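Local coordinates for protein tyrosine aminotransferase (Leishmania infantum, PDB 4IX8) that probably transfers the amino group of L-tyrosine to 2-oxoglutarate, using pyridoxal 5'-phosphate as its cofactor, at residues Asp399-Gln404 with Cys439-Lys444. Numbering follows the deposited sequence.
Sequences DEENVQ and CERHKK
Glu400 reaches from the end of helix 390-401 to Arg441 and His442 in the last turn of helix 425-442. Glu400 CB passes 4.0 Å from Arg441 NH2. Beyond CG the chain is extended (chi2 180°), carrying the carboxylate across to the opposing helix, and CD comes in at the edge of the His442 ring. OE1 is gripped by three N-H groups. His442 NE2 meets Glu400 OE1 on the syn side at 3.0 Å, with an N-H...O angle of 162°. Arg441 approaches side-on and nearly along the C-O axis, with NE at 3.2 Å and NH2 at 3.0 Å from Glu400 OE1. The same His442 N-H also makes a weak, bent bond to Glu400 OE2. Arg441 NH2 also forms a salt bridge to Glu401 OE2, 2.8 Å away on the anti side, with the two flat groups nearly coplanar. Glu437 holds Arg441 NH1, so three carboxylates surround one guanidinium, whose positive charge probably offsets the closeness of Glu401 and Glu437. His442 ND1 is hydrogen-bonded to Asp386 OD1, so both ring nitrogens face carboxylates, which would probably favour a protonated imidazole. The arrangement is a salt-bridge network with a His-carboxylate hydrogen bond, joining the C-terminal ends of two helices just before helix 390-401 leads into strand 403-407.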
# COMPACT_ATOMS: atom_id res chain seq x y z
N ASP A 399 -32.60 -8.88 4.89
CA ASP A 399 -33.82 -8.11 4.77
C ASP A 399 -34.79 -8.44 5.87
O ASP A 399 -35.48 -7.56 6.35
CB ASP A 399 -34.46 -8.38 3.40
CG ASP A 399 -35.70 -7.55 3.19
OD1 ASP A 399 -35.62 -6.32 3.32
OD2 ASP A 399 -36.76 -8.14 2.92
N GLU A 400 -34.82 -9.70 6.32
CA GLU A 400 -35.82 -10.13 7.29
C GLU A 400 -35.36 -10.08 8.75
O GLU A 400 -36.15 -9.84 9.62
CB GLU A 400 -36.26 -11.55 6.96
CG GLU A 400 -36.93 -11.67 5.62
CD GLU A 400 -37.35 -13.09 5.33
OE1 GLU A 400 -37.59 -13.85 6.29
OE2 GLU A 400 -37.44 -13.45 4.13
N GLU A 401 -34.06 -10.29 8.99
CA GLU A 401 -33.54 -10.42 10.35
C GLU A 401 -32.39 -9.44 10.64
O GLU A 401 -31.87 -9.41 11.76
CB GLU A 401 -33.07 -11.85 10.60
CG GLU A 401 -34.15 -12.90 10.40
CD GLU A 401 -35.11 -12.94 11.54
OE1 GLU A 401 -34.70 -12.59 12.66
OE2 GLU A 401 -36.29 -13.31 11.32
N ASN A 402 -32.00 -8.65 9.65
CA ASN A 402 -30.96 -7.64 9.79
C ASN A 402 -29.69 -8.27 10.34
O ASN A 402 -28.97 -7.68 11.15
CB ASN A 402 -31.43 -6.49 10.71
CG ASN A 402 -30.65 -5.18 10.48
OD1 ASN A 402 -29.75 -5.08 9.64
ND2 ASN A 402 -31.01 -4.15 11.26
N VAL A 403 -29.39 -9.47 9.84
CA VAL A 403 -28.13 -10.13 10.11
C VAL A 403 -27.41 -10.25 8.79
O VAL A 403 -27.95 -10.78 7.82
CB VAL A 403 -28.29 -11.54 10.70
CG1 VAL A 403 -26.94 -12.18 10.89
CG2 VAL A 403 -29.05 -11.49 12.00
N GLN A 404 -26.15 -9.85 8.78
CA GLN A 404 -25.39 -9.83 7.56
C GLN A 404 -24.31 -10.92 7.60
O GLN A 404 -23.43 -10.94 8.47
CB GLN A 404 -24.77 -8.43 7.36
CG GLN A 404 -24.22 -8.22 5.94
CD GLN A 404 -23.35 -6.99 5.82
OE1 GLN A 404 -23.45 -6.08 6.64
NE2 GLN A 404 -22.51 -6.96 4.81
N CYS A 439 -34.45 -19.95 9.14
CA CYS A 439 -34.45 -21.19 8.38
C CYS A 439 -35.80 -21.93 8.49
O CYS A 439 -36.35 -22.36 7.47
CB CYS A 439 -33.31 -22.09 8.85
SG CYS A 439 -31.73 -21.58 8.27
N GLU A 440 -36.31 -22.06 9.71
CA GLU A 440 -37.56 -22.80 9.93
C GLU A 440 -38.69 -22.19 9.12
O GLU A 440 -39.51 -22.89 8.53
CB GLU A 440 -37.95 -22.81 11.42
CG GLU A 440 -36.92 -23.47 12.33
CD GLU A 440 -36.98 -24.99 12.32
OE1 GLU A 440 -37.68 -25.59 11.47
OE2 GLU A 440 -36.31 -25.59 13.20
N ARG A 441 -38.70 -20.87 9.08
CA ARG A 441 -39.70 -20.14 8.36
C ARG A 441 -39.67 -20.39 6.84
O ARG A 441 -40.72 -20.47 6.22
CB ARG A 441 -39.52 -18.65 8.65
CG ARG A 441 -40.44 -17.76 7.88
CD ARG A 441 -40.44 -16.35 8.46
NE ARG A 441 -39.12 -15.72 8.33
CZ ARG A 441 -38.32 -15.40 9.35
NH1 ARG A 441 -38.68 -15.62 10.61
NH2 ARG A 441 -37.15 -14.84 9.10
N HIS A 442 -38.47 -20.52 6.26
CA HIS A 442 -38.35 -20.71 4.81
C HIS A 442 -38.31 -22.18 4.34
O HIS A 442 -38.34 -22.46 3.15
CB HIS A 442 -37.11 -19.97 4.31
CG HIS A 442 -37.27 -18.48 4.27
ND1 HIS A 442 -37.71 -17.81 3.16
CD2 HIS A 442 -37.01 -17.53 5.20
CE1 HIS A 442 -37.73 -16.51 3.40
NE2 HIS A 442 -37.31 -16.32 4.64
N LYS A 443 -38.25 -23.11 5.29
CA LYS A 443 -38.25 -24.56 4.98
C LYS A 443 -39.45 -25.10 4.21
O LYS A 443 -40.46 -24.41 4.03
CB LYS A 443 -38.13 -25.36 6.28
CG LYS A 443 -36.69 -25.58 6.70
CD LYS A 443 -36.59 -26.11 8.11
CE LYS A 443 -37.04 -27.56 8.19
NZ LYS A 443 -36.58 -28.17 9.47
N LYS A 444 -39.31 -26.36 3.79
CA LYS A 444 -40.34 -27.18 3.13
C LYS A 444 -40.31 -26.97 1.62
O LYS A 444 -39.38 -27.42 0.93
CB LYS A 444 -41.74 -26.90 3.69